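Local coordinates for regulatory protein (Bacillus megaterium, PDB 4UA2), which is a dual-function transcriptional regulator that probably represses the mercury-resistance operon without mercury and activates it when mercury binds, at the interface of chains A and B. Sequence-based numbering; all coordinates share one arbitrary frame. Chains: chain A/B, Regulatory protein.

Contact 1: the interface of chains A and B. Residues chain A 111, 122-124, 127; chain B 83, 87.
A:Glu122 and B:Tyr83 meet in a homodimer interface of the tail-on-helix type, in which the C-terminal segment of one MerR subunit lies against the start of the long dimerisation helix 82-112 of the other and adds to the hold of helix on helix. A hydrogen bond of 2.9 Å runs from the phenol OH of B:Tyr83 to the backbone O of A:Glu122. This carbonyl oxygen sits at the edge of the ring and in its plane, yet the donor stands 58° out of the carbonyl plane, well away from a lone-pair direction. With chi1 at -174°, the ring points away from the backbone N of B:Tyr83 and reaches towards the partner's tail. The two faces of the ring then find different neighbours. From one face the aliphatic stem of A:Lys111 comes obliquely over the CE1 side, its CG 3.6 Å from B:Tyr83 CE1. From the other face comes the folded side chain of A:Glu122: its OE1 nears CD2 and CE2, 3.7 Å from B:Tyr83 CE2, with the carboxylate turned 74° from the ring plane. A phenol held between a lysine stem and a tail carbonyl illustrates how a terminal segment can be given a definite path. One helical turn further on, B:Ile87 meets A:Pro124 with two branches, CD1 and CG2, each 4.0 Å from the proline CB. A:Pro124 also brings its CD within 4.1 Å of the B:Tyr83 OH. The aliphatic part of A:Glu127 borders the same isoleucine more loosely, at 4.3 Å from A:Glu127 CG to B:Ile87 CG2. Between A:Glu122 and A:Pro124 stands A:Cys123, which buries almost nothing here itself. In the mercury-sensing MerR proteins this cysteine is a mercury ligand, and contacts on both neighbours probably help to set the tail that carries it beside the partner subunit.

Contact 2: the interface of chains A and B. Residues chain A 68, 71, 82, 86, 90; chain B 107, 110-111, 114.
B:Leu110 inserts its branched side chain among A:Met82, A:Thr86, A:Leu68 and A:Val71 in the antiparallel coiled coil by which MerR-family regulators dimerise. The methyl CE of A:Met82, modelled as selenomethionine, lies over the middle of the leucine, 3.5 Å from B:Leu110 CD1 and 3.6 Å from B:Leu110 CB. Bends at both chi2 and chi3 (-75° and -55°) curl the chain of A:Met82 back so that this methyl points at the partner helix. From the preceding helix 62-72 come two more apolar groups, one for each leucine branch: A:Leu68 CD2 meets B:Leu110 CD1 at 4.0 Å, and A:Val71 CG1 meets B:Leu110 CD2 at 4.2 Å. The leucine thus bridges two helices of the other subunit, an example of how a dimer contact can reach beyond the coiled coil itself. A turn along helix 82-112, A:Thr86 sits where the two helices run close, and its methyl CG2 lies 3.5 Å from the backbone O of B:Leu107 while also facing B:Leu110 CB. The threonine CB and OG1 turn towards the CB of B:Lys111. Further along, A:Ile90 and B:Leu107 lie alongside each other, pointing opposite ways, with A:Ile90 CG1 3.6 Å from B:Leu107 CB. The extended stem of B:Lys111 reaches the tip of this isoleucine, CD to A:Ile90 CD1 at 4.0 Å.

In the second shell, the hydroxyl OG1 of A:Thr86 donates a 3.0 Å hydrogen bond to the backbone O of A:Met82, one turn earlier in the same helix. Its chi1 of 48° tucks OG1 back over its own helix, within reach of A:Met82 O, and leaves CG2 facing B:Leu107 and B:Leu110. On the other chain, B:Cys114, a mercury ligand in the mercury-sensing MerR proteins, follows the helix end and borders A:Met82, with its SG making a weak hydrogen bond back to the B:Leu110 backbone O.

Contact 1: the interface of chains A and B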
# COMPACT_ATOMS: atom_id res chain seq x y z
N LYS A 111 14.56 1.75 -15.45
CA LYS A 111 14.98 0.45 -15.97
C LYS A 111 15.50 0.55 -17.40
O LYS A 111 16.47 -0.11 -17.76
CB LYS A 111 13.83 -0.56 -15.90
CG LYS A 111 14.26 -1.99 -16.20
CD LYS A 111 13.08 -2.94 -16.32
CE LYS A 111 12.32 -2.72 -17.62
NZ LYS A 111 11.48 -3.89 -17.97
N GLU A 122 18.43 -10.93 -20.50
CA GLU A 122 18.15 -10.21 -19.26
C GLU A 122 16.66 -9.90 -19.09
O GLU A 122 16.26 -9.25 -18.13
CB GLU A 122 18.96 -8.92 -19.19
CG GLU A 122 20.43 -9.14 -18.86
CD GLU A 122 20.64 -9.63 -17.44
OE1 GLU A 122 19.79 -9.33 -16.58
OE2 GLU A 122 21.65 -10.31 -17.19
N CYS A 123 15.85 -10.35 -20.05
CA CYS A 123 14.41 -10.11 -20.00
C CYS A 123 13.75 -10.91 -18.87
O CYS A 123 13.99 -12.11 -18.73
CB CYS A 123 13.77 -10.46 -21.34
SG CYS A 123 12.01 -10.07 -21.46
N PRO A 124 12.92 -10.23 -18.06
CA PRO A 124 12.23 -10.82 -16.91
C PRO A 124 11.06 -11.72 -17.30
O PRO A 124 9.91 -11.28 -17.32
CB PRO A 124 11.73 -9.59 -16.14
CG PRO A 124 11.59 -8.53 -17.18
CD PRO A 124 12.69 -8.78 -18.17
N GLU A 127 9.40 -13.76 -13.61
CA GLU A 127 8.95 -12.75 -12.65
C GLU A 127 7.59 -12.17 -13.01
O GLU A 127 6.92 -11.58 -12.16
CB GLU A 127 9.98 -11.62 -12.54
CG GLU A 127 11.38 -12.06 -12.14
CD GLU A 127 12.24 -12.43 -13.34
OE1 GLU A 127 11.68 -12.82 -14.38
OE2 GLU A 127 13.49 -12.33 -13.23
N TYR B 83 19.07 -2.57 -12.08
CA TYR B 83 18.17 -3.26 -13.00
C TYR B 83 17.24 -4.25 -12.29
O TYR B 83 16.02 -4.16 -12.39
CB TYR B 83 19.00 -3.98 -14.07
CG TYR B 83 18.19 -4.63 -15.17
CD1 TYR B 83 17.52 -3.85 -16.11
CD2 TYR B 83 18.10 -6.01 -15.27
CE1 TYR B 83 16.78 -4.44 -17.12
CE2 TYR B 83 17.37 -6.60 -16.28
CZ TYR B 83 16.71 -5.81 -17.20
OH TYR B 83 15.97 -6.40 -18.20
N ILE B 87 13.18 -4.28 -11.62
CA ILE B 87 12.30 -5.41 -11.95
C ILE B 87 11.44 -5.81 -10.75
O ILE B 87 10.20 -5.86 -10.83
CB ILE B 87 13.11 -6.63 -12.43
CG1 ILE B 87 13.82 -6.32 -13.75
CG2 ILE B 87 12.20 -7.84 -12.58
CD1 ILE B 87 14.56 -7.49 -14.33

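Contact 2: the interface of chains A and B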
# COMPACT_ATOMS: atom_id res chain seq x y z
N LEU A 68 -16.12 -4.10 6.97
CA LEU A 68 -16.41 -4.70 5.67
C LEU A 68 -16.92 -6.13 5.81
O LEU A 68 -17.85 -6.54 5.11
CB LEU A 68 -15.16 -4.68 4.78
CG LEU A 68 -14.69 -3.29 4.36
CD1 LEU A 68 -13.48 -3.40 3.46
CD2 LEU A 68 -15.82 -2.54 3.66
N VAL A 71 -20.61 -6.77 6.40
CA VAL A 71 -21.48 -6.91 5.24
C VAL A 71 -21.64 -8.38 4.87
O VAL A 71 -22.74 -8.84 4.55
CB VAL A 71 -20.94 -6.13 4.02
CG1 VAL A 71 -21.87 -6.30 2.83
CG2 VAL A 71 -20.77 -4.66 4.37
N MSE A 82 -22.32 3.35 5.92
CA MSE A 82 -21.38 2.74 4.98
C MSE A 82 -21.02 3.68 3.82
O MSE A 82 -19.95 3.55 3.22
CB MSE A 82 -21.96 1.44 4.43
CG MSE A 82 -21.46 0.20 5.14
SE MSE A 82 -19.64 -0.23 4.61
CE MSE A 82 -19.94 -0.29 2.70
N THR A 86 -17.26 4.36 2.47
CA THR A 86 -16.89 4.08 1.09
C THR A 86 -16.26 5.29 0.43
O THR A 86 -15.25 5.17 -0.24
CB THR A 86 -18.08 3.61 0.25
OG1 THR A 86 -19.19 4.50 0.45
CG2 THR A 86 -18.49 2.20 0.62
N ILE A 90 -12.43 5.31 -0.81
CA ILE A 90 -12.27 5.48 -2.25
C ILE A 90 -11.31 6.62 -2.56
O ILE A 90 -10.45 6.49 -3.43
CB ILE A 90 -13.63 5.73 -2.95
CG1 ILE A 90 -14.41 4.42 -3.08
CG2 ILE A 90 -13.43 6.33 -4.33
CD1 ILE A 90 -15.84 4.61 -3.51
N LEU B 107 -15.47 -1.06 -3.34
CA LEU B 107 -15.98 0.05 -2.54
C LEU B 107 -17.00 0.87 -3.31
O LEU B 107 -17.96 1.39 -2.73
CB LEU B 107 -14.82 0.94 -2.07
CG LEU B 107 -13.85 0.31 -1.08
CD1 LEU B 107 -12.59 1.15 -0.96
CD2 LEU B 107 -14.51 0.13 0.27
N LEU B 110 -20.28 -1.20 -3.27
CA LEU B 110 -20.91 -0.95 -1.98
C LEU B 110 -21.57 0.42 -1.93
O LEU B 110 -22.70 0.57 -1.47
CB LEU B 110 -19.89 -1.08 -0.85
CG LEU B 110 -19.58 -2.50 -0.36
CD1 LEU B 110 -18.31 -2.51 0.48
CD2 LEU B 110 -20.76 -3.05 0.43
N LYS B 111 -20.84 1.43 -2.40
CA LYS B 111 -21.33 2.81 -2.42
C LYS B 111 -22.61 2.93 -3.25
O LYS B 111 -23.59 3.54 -2.81
CB LYS B 111 -20.26 3.75 -2.97
CG LYS B 111 -20.75 5.16 -3.25
CD LYS B 111 -19.62 6.04 -3.75
CE LYS B 111 -20.12 7.40 -4.21
NZ LYS B 111 -20.96 7.30 -5.43
N CYS B 114 -25.89 1.91 -1.75
CA CYS B 114 -26.48 2.76 -0.72
C CYS B 114 -27.54 3.70 -1.30
O CYS B 114 -27.43 4.12 -2.45
CB CYS B 114 -25.39 3.57 -0.01
SG CYS B 114 -24.15 2.57 0.84

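About 38 Å separates the C-alpha centres of contact 1 and contact 2, which lie towards opposite ends of the antiparallel pair of helices 82-112. Two-fold symmetry gives each a twin, so both kinds of contact recur at either end. Lys111 takes part in both, as A:Lys111 in contact 1 and B:Lys111 in contact 2. The start of the helix is likewise divided: positions 82, 86 and 90 pack on the partner's helix end, while 83 and 87 meet the tail, 83 also touching Lys111. Cys114 and Cys123 of one subunit are thereby held near the same partner helix end, a layout that would suit mercury binding between subunits.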